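Local structure of racemase (Pseudovibrio sp. JE062, 3MKC) at residues V9-F17 with T72-I81; A48-Y58 with Q97-A106. The protein is a racemase-like member of the enolase superfamily, joining a mandelate racemase/muconate lactonizing enzyme-type N-terminal domain to a barrel-type C-terminal domain. All coordinates share one frame; numbering follows the deposited sequence.

Contact 1 (V9-F17 with T72-I81)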
loop_
_atom_site.group_PDB
_atom_site.type_symbol
_atom_site.label_atom_id
_atom_site.label_comp_id
_atom_site.label_asym_id
_atom_site.label_seq_id
_atom_site.Cartn_x
_atom_site.Cartn_y
_atom_site.Cartn_z
ATOM N N VAL A 9 10.729 9.815 -25.128
ATOM C CA VAL A 9 9.767 10.427 -24.218
ATOM C C VAL A 9 8.638 10.968 -25.082
ATOM O O VAL A 9 8.620 12.146 -25.437
ATOM C CB VAL A 9 10.416 11.569 -23.415
ATOM C CG1 VAL A 9 9.440 12.112 -22.391
ATOM C CG2 VAL A 9 11.664 11.061 -22.735
ATOM N N ALA A 10 7.707 10.088 -25.433
ATOM C CA ALA A 10 6.575 10.450 -26.285
ATOM C C ALA A 10 5.326 10.740 -25.466
ATOM O O ALA A 10 5.181 10.245 -24.351
ATOM C CB ALA A 10 6.299 9.330 -27.274
ATOM N N PRO A 11 4.389 11.523 -26.030
ATOM C CA PRO A 11 3.146 11.881 -25.341
ATOM C C PRO A 11 2.237 10.693 -25.081
ATOM O O PRO A 11 2.269 9.692 -25.803
ATOM C CB PRO A 11 2.485 12.884 -26.293
ATOM C CG PRO A 11 3.621 13.377 -27.161
ATOM C CD PRO A 11 4.425 12.128 -27.370
ATOM N N ILE A 12 1.418 10.817 -24.045
ATOM C CA ILE A 12 0.463 9.779 -23.686
ATOM C C ILE A 12 -0.626 9.764 -24.756
ATOM O O ILE A 12 -1.166 10.812 -25.110
ATOM C CB ILE A 12 -0.176 10.080 -22.312
ATOM C CG1 ILE A 12 0.892 9.992 -21.224
ATOM C CG2 ILE A 12 -1.334 9.123 -22.044
ATOM C CD1 ILE A 12 0.390 10.352 -19.842
ATOM N N LYS A 13 -0.939 8.582 -25.274
ATOM C CA LYS A 13 -1.967 8.461 -26.302
ATOM C C LYS A 13 -3.301 8.006 -25.718
ATOM O O LYS A 13 -4.363 8.484 -26.121
ATOM C CB LYS A 13 -1.517 7.473 -27.380
ATOM C CG LYS A 13 -2.542 7.255 -28.485
ATOM C CD LYS A 13 -2.004 6.293 -29.527
ATOM C CE LYS A 13 -3.010 6.022 -30.628
ATOM N NZ LYS A 13 -2.384 5.196 -31.699
ATOM N N SER A 14 -3.248 7.082 -24.766
ATOM C CA SER A 14 -4.474 6.584 -24.164
ATOM C C SER A 14 -4.288 6.094 -22.738
ATOM O O SER A 14 -3.179 5.778 -22.305
ATOM C CB SER A 14 -5.053 5.444 -25.008
ATOM O OG SER A 14 -4.245 4.279 -24.921
ATOM N N ILE A 15 -5.396 6.040 -22.015
ATOM C CA ILE A 15 -5.400 5.565 -20.645
ATOM C C ILE A 15 -6.628 4.685 -20.508
ATOM O O ILE A 15 -7.769 5.142 -20.663
ATOM C CB ILE A 15 -5.461 6.723 -19.632
ATOM C CG1 ILE A 15 -4.190 7.575 -19.747
ATOM C CG2 ILE A 15 -5.597 6.163 -18.213
ATOM C CD1 ILE A 15 -4.099 8.708 -18.731
ATOM N N GLU A 16 -6.382 3.414 -20.230
ATOM C CA GLU A 16 -7.438 2.429 -20.098
ATOM C C GLU A 16 -7.540 1.845 -18.695
ATOM O O GLU A 16 -6.544 1.428 -18.100
ATOM C CB GLU A 16 -7.205 1.307 -21.117
ATOM C CG GLU A 16 -8.076 0.077 -20.935
ATOM C CD GLU A 16 -7.894 -0.938 -22.056
ATOM O OE1 GLU A 16 -6.738 -1.173 -22.476
ATOM O OE2 GLU A 16 -8.907 -1.509 -22.514
ATOM N N PHE A 17 -8.758 1.833 -18.168
ATOM C CA PHE A 17 -9.017 1.274 -16.851
ATOM C C PHE A 17 -9.578 -0.118 -17.113
ATOM O O PHE A 17 -10.618 -0.268 -17.749
ATOM C CB PHE A 17 -10.016 2.154 -16.092
ATOM C CG PHE A 17 -9.370 3.315 -15.368
ATOM C CD1 PHE A 17 -9.239 3.298 -13.984
ATOM C CD2 PHE A 17 -8.858 4.399 -16.076
ATOM C CE1 PHE A 17 -8.603 4.343 -13.309
ATOM C CE2 PHE A 17 -8.217 5.452 -15.411
ATOM C CZ PHE A 17 -8.090 5.418 -14.022
ATOM N N THR A 72 -8.743 11.107 -16.957
ATOM C CA THR A 72 -7.707 10.891 -17.962
ATOM C C THR A 72 -7.471 12.073 -18.890
ATOM O O THR A 72 -6.390 12.220 -19.446
ATOM C CB THR A 72 -8.044 9.689 -18.843
ATOM O OG1 THR A 72 -9.130 10.036 -19.712
ATOM C CG2 THR A 72 -8.457 8.507 -17.992
ATOM N N GLU A 73 -8.481 12.920 -19.050
ATOM C CA GLU A 73 -8.384 14.054 -19.956
ATOM C C GLU A 73 -7.138 14.918 -19.804
ATOM O O GLU A 73 -6.490 15.259 -20.794
ATOM C CB GLU A 73 -9.632 14.926 -19.830
ATOM C CG GLU A 73 -9.806 15.921 -20.961
ATOM C CD GLU A 73 -11.065 16.758 -20.809
ATOM O OE1 GLU A 73 -12.162 16.170 -20.698
ATOM O OE2 GLU A 73 -10.951 18.005 -20.799
ATOM N N LYS A 74 -6.787 15.268 -18.573
ATOM C CA LYS A 74 -5.623 16.118 -18.362
ATOM C C LYS A 74 -4.269 15.424 -18.474
ATOM O O LYS A 74 -3.231 16.073 -18.358
ATOM C CB LYS A 74 -5.743 16.826 -17.010
ATOM C CG LYS A 74 -6.931 17.769 -16.928
ATOM C CD LYS A 74 -6.789 18.940 -17.899
ATOM C CE LYS A 74 -8.053 19.789 -17.905
ATOM N NZ LYS A 74 -7.920 21.008 -18.745
ATOM N N ALA A 75 -4.282 14.114 -18.708
ATOM C CA ALA A 75 -3.058 13.333 -18.851
ATOM C C ALA A 75 -2.771 13.061 -20.328
ATOM O O ALA A 75 -1.620 13.085 -20.760
ATOM C CB ALA A 75 -3.190 12.017 -18.099
ATOM N N ILE A 76 -3.823 12.802 -21.097
ATOM C CA ILE A 76 -3.680 12.536 -22.525
ATOM C C ILE A 76 -2.910 13.662 -23.212
ATOM O O ILE A 76 -3.226 14.842 -23.039
ATOM C CB ILE A 76 -5.056 12.405 -23.214
ATOM C CG1 ILE A 76 -5.895 11.339 -22.513
ATOM C CG2 ILE A 76 -4.867 12.069 -24.694
ATOM C CD1 ILE A 76 -5.292 9.965 -22.542
ATOM N N GLY A 77 -1.899 13.294 -23.987
ATOM C CA GLY A 77 -1.109 14.288 -24.691
ATOM C C GLY A 77 0.143 14.742 -23.962
ATOM O O GLY A 77 1.067 15.264 -24.586
ATOM N N ARG A 78 0.184 14.532 -22.650
ATOM C CA ARG A 78 1.327 14.952 -21.842
ATOM C C ARG A 78 2.494 13.971 -21.909
ATOM O O ARG A 78 2.313 12.789 -22.209
ATOM C CB ARG A 78 0.901 15.127 -20.374
ATOM C CG ARG A 78 -0.193 16.174 -20.133
ATOM C CD ARG A 78 0.278 17.567 -20.517
ATOM N NE ARG A 78 1.393 18.026 -19.693
ATOM C CZ ARG A 78 1.262 18.515 -18.463
ATOM N NH1 ARG A 78 0.057 18.612 -17.911
ATOM N NH2 ARG A 78 2.335 18.912 -17.782
ATOM N N LEU A 79 3.696 14.474 -21.638
ATOM C CA LEU A 79 4.889 13.636 -21.635
ATOM C C LEU A 79 4.922 12.959 -20.266
ATOM O O LEU A 79 4.918 13.636 -19.237
ATOM C CB LEU A 79 6.135 14.501 -21.847
ATOM C CG LEU A 79 6.130 15.302 -23.158
ATOM C CD1 LEU A 79 7.369 16.186 -23.254
ATOM C CD2 LEU A 79 6.065 14.342 -24.332
ATOM N N PRO A 80 4.947 11.615 -20.241
ATOM C CA PRO A 80 4.967 10.757 -19.050
ATOM C C PRO A 80 5.993 11.126 -17.984
ATOM O O PRO A 80 5.799 10.829 -16.802
ATOM C CB PRO A 80 5.230 9.370 -19.630
ATOM C CG PRO A 80 4.627 9.453 -20.989
ATOM C CD PRO A 80 5.095 10.798 -21.456
ATOM N N ILE A 81 7.081 11.765 -18.405
ATOM C CA ILE A 81 8.144 12.164 -17.494
ATOM C C ILE A 81 7.724 13.258 -16.501
ATOM O O ILE A 81 8.302 13.367 -15.425
ATOM C CB ILE A 81 9.395 12.635 -18.280
ATOM C CG1 ILE A 81 10.527 12.992 -17.316
ATOM C CG2 ILE A 81 9.055 13.850 -19.136
ATOM C CD1 ILE A 81 10.974 11.849 -16.432
#
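The F17 ring meets T72 through its CE2 corner: the methyl CG2 of T72 comes in obliquely, 4.0 Å from F17 CE2. Elsewhere this ring packs on V32 and V34 of the neighbouring strand 29-38. The other flat groups that matter are peptide planes. I12 N donates to R78 O at 2.8 Å, and P11 CA leans on the same oxygen in a CA-H...O contact. In return G77 N donates to I12 O, also at 2.8 Å. Both bonds have N-H...O angles of 152°, so I12 is held at its N and its O by adjacent residues of a type II turn, A75 to R78, in which G77 takes positive phi.

Apolar side chains fill in along this grip. I15 carries CG1 beside its backbone N (chi1 -64°), which delivers CD1 to A75 CB at a tight 3.5 Å and lays CG1 3.8 Å from I76 CD1; CG2, on the other branch, meets the methyl of T72. I12 CG1 slides past P80 CG at 3.8 Å, the two side chains running in opposite directions. Near the N terminus V9 CG1 rests 3.7 Å from I81 CG2, and L79 CD2 lies alongside the P11 ring. P80 CD presses on A10 O, which receives a hydrogen bond from Q121 of helix 102-122.

Toward strand 29-38 the first strand makes a classic beta bulge, K13 and S14 both facing T37. Polar ends of the loop turn elsewhere: R78 forms a salt bridge with E82, and T72 OG1 bonds N70. Fastening of the loop to this outermost strand therefore relies on two backbone hydrogen bonds and hydrocarbon contacts, with no ion pair between the segments.

Contact 2 (A48-Y58 with Q97-A106)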
loop_
_atom_site.group_PDB
_atom_site.type_symbol
_atom_site.label_atom_id
_atom_site.label_comp_id
_atom_site.label_asym_id
_atom_site.label_seq_id
_atom_site.Cartn_x
_atom_site.Cartn_y
_atom_site.Cartn_z
ATOM N N ALA A 48 -5.735 0.665 -9.344
ATOM C CA ALA A 48 -6.527 1.469 -8.424
ATOM C C ALA A 48 -7.402 0.616 -7.517
ATOM O O ALA A 48 -7.891 -0.442 -7.921
ATOM C CB ALA A 48 -7.396 2.439 -9.220
ATOM N N ASP A 49 -7.602 1.081 -6.286
ATOM C CA ASP A 49 -8.438 0.363 -5.331
ATOM C C ASP A 49 -9.899 0.751 -5.595
ATOM O O ASP A 49 -10.168 1.619 -6.430
ATOM C CB ASP A 49 -8.028 0.741 -3.906
ATOM C CG ASP A 49 -8.546 -0.232 -2.868
ATOM O OD1 ASP A 49 -8.869 -1.386 -3.223
ATOM O OD2 ASP A 49 -8.618 0.155 -1.688
ATOM N N GLY A 50 -10.823 0.095 -4.895
ATOM C CA GLY A 50 -12.243 0.382 -5.050
ATOM C C GLY A 50 -13.004 -0.626 -5.898
ATOM O O GLY A 50 -12.405 -1.417 -6.631
ATOM N N SER A 51 -14.330 -0.603 -5.801
ATOM C CA SER A 51 -15.154 -1.514 -6.590
ATOM C C SER A 51 -14.807 -1.280 -8.057
ATOM O O SER A 51 -14.969 -0.178 -8.573
ATOM C CB SER A 51 -16.636 -1.233 -6.346
ATOM O OG SER A 51 -16.996 -1.531 -5.009
ATOM N N PRO A 52 -14.314 -2.319 -8.744
ATOM C CA PRO A 52 -13.943 -2.184 -10.158
ATOM C C PRO A 52 -14.988 -1.494 -11.032
ATOM O O PRO A 52 -14.651 -0.624 -11.829
ATOM C CB PRO A 52 -13.688 -3.626 -10.586
ATOM C CG PRO A 52 -13.134 -4.243 -9.335
ATOM C CD PRO A 52 -14.051 -3.685 -8.256
ATOM N N ASP A 53 -16.252 -1.872 -10.875
ATOM C CA ASP A 53 -17.315 -1.276 -11.678
ATOM C C ASP A 53 -17.540 0.204 -11.378
ATOM O O ASP A 53 -17.874 0.978 -12.274
ATOM C CB ASP A 53 -18.619 -2.071 -11.514
ATOM C CG ASP A 53 -18.990 -2.312 -10.062
ATOM O OD1 ASP A 53 -18.081 -2.336 -9.206
ATOM O OD2 ASP A 53 -20.197 -2.504 -9.779
ATOM N N ALA A 54 -17.345 0.602 -10.122
ATOM C CA ALA A 54 -17.513 2.002 -9.749
ATOM C C ALA A 54 -16.333 2.787 -10.307
ATOM O O ALA A 54 -16.493 3.886 -10.829
ATOM C CB ALA A 54 -17.574 2.141 -8.235
ATOM N N ILE A 55 -15.143 2.201 -10.216
ATOM C CA ILE A 55 -13.943 2.854 -10.728
ATOM C C ILE A 55 -14.027 3.042 -12.242
ATOM O O ILE A 55 -13.727 4.119 -12.761
ATOM C CB ILE A 55 -12.687 2.040 -10.375
ATOM C CG1 ILE A 55 -12.499 2.027 -8.857
ATOM C CG2 ILE A 55 -11.461 2.633 -11.053
ATOM C CD1 ILE A 55 -12.272 3.388 -8.255
ATOM N N LEU A 56 -14.430 1.994 -12.953
ATOM C CA LEU A 56 -14.552 2.088 -14.405
ATOM C C LEU A 56 -15.527 3.205 -14.783
ATOM O O LEU A 56 -15.256 4.003 -15.683
ATOM C CB LEU A 56 -15.039 0.757 -14.992
ATOM C CG LEU A 56 -15.087 0.667 -16.521
ATOM C CD1 LEU A 56 -13.672 0.691 -17.069
ATOM C CD2 LEU A 56 -15.797 -0.614 -16.951
ATOM N N ALA A 57 -16.663 3.267 -14.089
ATOM C CA ALA A 57 -17.660 4.296 -14.388
ATOM C C ALA A 57 -17.082 5.684 -14.148
ATOM O O ALA A 57 -17.263 6.595 -14.956
ATOM C CB ALA A 57 -18.903 4.087 -13.534
ATOM N N TYR A 58 -16.374 5.840 -13.034
ATOM C CA TYR A 58 -15.780 7.127 -12.703
ATOM C C TYR A 58 -14.782 7.545 -13.776
ATOM O O TYR A 58 -14.714 8.715 -14.163
ATOM C CB TYR A 58 -15.066 7.050 -11.351
ATOM C CG TYR A 58 -14.401 8.345 -10.963
ATOM C CD1 TYR A 58 -15.145 9.403 -10.439
ATOM C CD2 TYR A 58 -13.037 8.538 -11.167
ATOM C CE1 TYR A 58 -14.544 10.620 -10.133
ATOM C CE2 TYR A 58 -12.431 9.755 -10.866
ATOM C CZ TYR A 58 -13.188 10.789 -10.354
ATOM O OH TYR A 58 -12.595 12.002 -10.089
ATOM N N GLN A 97 -15.334 16.205 -7.505
ATOM C CA GLN A 97 -15.673 14.873 -7.005
ATOM C C GLN A 97 -14.498 13.926 -6.795
ATOM O O GLN A 97 -14.705 12.740 -6.568
ATOM C CB GLN A 97 -16.694 14.195 -7.934
ATOM C CG GLN A 97 -16.255 14.048 -9.390
ATOM C CD GLN A 97 -17.342 13.428 -10.272
ATOM O OE1 GLN A 97 -18.520 13.448 -9.923
ATOM N NE2 GLN A 97 -16.946 12.894 -11.426
ATOM N N GLY A 98 -13.273 14.435 -6.858
ATOM C CA GLY A 98 -12.133 13.550 -6.684
ATOM C C GLY A 98 -11.048 13.971 -5.712
ATOM O O GLY A 98 -9.979 13.365 -5.693
HETATM N N MSE A 99 -11.308 14.981 -4.887
HETATM C CA MSE A 99 -10.290 15.439 -3.941
HETATM C C MSE A 99 -9.997 14.439 -2.845
HETATM O O MSE A 99 -8.917 14.455 -2.264
HETATM C CB MSE A 99 -10.701 16.753 -3.290
HETATM C CG MSE A 99 -10.454 17.962 -4.157
HETATM SE SE MSE A 99 -10.648 19.568 -3.155
HETATM C CE MSE A 99 -12.516 19.410 -2.793
ATOM N N ARG A 100 -10.979 13.598 -2.543
ATOM C CA ARG A 100 -10.834 12.579 -1.512
ATOM C C ARG A 100 -11.658 11.375 -1.947
ATOM O O ARG A 100 -12.388 11.436 -2.937
ATOM C CB ARG A 100 -11.376 13.081 -0.168
ATOM C CG ARG A 100 -10.773 14.399 0.337
ATOM C CD ARG A 100 -9.345 14.246 0.825
ATOM N NE ARG A 100 -8.902 15.448 1.531
ATOM C CZ ARG A 100 -8.470 16.560 0.943
ATOM N NH1 ARG A 100 -8.389 16.644 -0.382
ATOM N NH2 ARG A 100 -8.161 17.615 1.690
ATOM N N GLY A 101 -11.536 10.276 -1.213
ATOM C CA GLY A 101 -12.322 9.098 -1.533
ATOM C C GLY A 101 -12.036 8.371 -2.835
ATOM O O GLY A 101 -10.910 8.368 -3.332
ATOM N N LEU A 102 -13.080 7.753 -3.382
ATOM C CA LEU A 102 -12.984 6.954 -4.608
ATOM C C LEU A 102 -12.199 7.594 -5.746
ATOM O O LEU A 102 -11.355 6.948 -6.369
ATOM C CB LEU A 102 -14.388 6.604 -5.119
ATOM C CG LEU A 102 -14.435 5.628 -6.297
ATOM C CD1 LEU A 102 -14.406 4.204 -5.766
ATOM C CD2 LEU A 102 -15.704 5.842 -7.112
ATOM N N GLY A 103 -12.503 8.855 -6.035
ATOM C CA GLY A 103 -11.818 9.543 -7.110
ATOM C C GLY A 103 -10.308 9.460 -7.003
ATOM O O GLY A 103 -9.616 9.336 -8.013
HETATM N N MSE A 104 -9.791 9.522 -5.781
HETATM C CA MSE A 104 -8.349 9.465 -5.577
HETATM C C MSE A 104 -7.772 8.089 -5.886
HETATM O O MSE A 104 -6.603 7.979 -6.246
HETATM C CB MSE A 104 -7.992 9.868 -4.139
HETATM C CG MSE A 104 -8.099 11.375 -3.876
HETATM SE SE MSE A 104 -6.999 12.492 -5.006
HETATM C CE MSE A 104 -5.278 11.750 -4.600
ATOM N N PHE A 105 -8.581 7.040 -5.753
ATOM C CA PHE A 105 -8.070 5.705 -6.054
ATOM C C PHE A 105 -7.742 5.696 -7.548
ATOM O O PHE A 105 -6.709 5.178 -7.967
ATOM C CB PHE A 105 -9.108 4.609 -5.766
ATOM C CG PHE A 105 -9.675 4.625 -4.372
ATOM C CD1 PHE A 105 -9.135 5.433 -3.367
ATOM C CD2 PHE A 105 -10.781 3.829 -4.069
ATOM C CE1 PHE A 105 -9.695 5.446 -2.088
ATOM C CE2 PHE A 105 -11.346 3.837 -2.794
ATOM C CZ PHE A 105 -10.803 4.647 -1.801
ATOM N N ALA A 106 -8.625 6.289 -8.345
ATOM C CA ALA A 106 -8.432 6.349 -9.787
ATOM C C ALA A 106 -7.182 7.149 -10.146
ATOM O O ALA A 106 -6.394 6.741 -11.000
ATOM C CB ALA A 106 -9.655 6.969 -10.445
HETATM O O HOH W 1 -10.103 11.631 -9.445
HETATM O O HOH W 2 -13.917 13.394 -12.300
#
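Y58 is the knob here, and G103, A106, Q97 and G98 form the hollow that receives it. With CG anti to the backbone N (chi1 179°), the ring reaches across so that G103 CA sits over one face as a CH-pi contact, 4.1 Å from the ring centroid, toward the rim. A106 CB and the Q97 amide come in obliquely, the amide plane turned 43° against the ring. Side-chain-free G98 and G103 leave room for the hydroxyl: Y58 OH lies 3.8 Å from G98 CA. One water bridges Y58 OH to G103 O; a second links it, more weakly, to Q97 NE2.

A second interlock lies beside it. I55 CD1 butts against L102 CD1 at 3.4 Å, tighter than usual. F105 slips against the loop at D49 and G50: D49 O lies at the ring edge, near its plane, while L102 CA covers one face. A48 CB pushes up to F105 O at 3.1 Å.

D49 itself forms salt bridges with R290 and K317, far along the chain in the barrel-type region. The short axes of helices 52-58 and 102-106 pass 9.9 Å apart at 77°, nearly perpendicular. Here helix 52-59 and the end of strand 43-48 pack on the start of helix 102-122, consistent with the sheet-plus-helices N-terminal domain of the enolase superfamily.

How the contacts relate
From the N terminus the chain runs through 9-17, crosses the three-stranded sheet to 48-58, reaches 72-81 and then 97-106. Contact 1 closes a loop of 54 residues holding the rest of the sheet and helix 52-59; contact 2 closes one of 38 residues, and the two loops cross because their segments alternate. Their centres lie 19 Å apart, yet F17 spans the gap, touching I55, L56 and A106. Helix 102-122, which starts in contact 2, continues to contact 1, where L114 meets I12 and L117 meets P80. Together the contacts tie the first strand, the loop before helix 83-93 and the two helices of contact 2 into one domain.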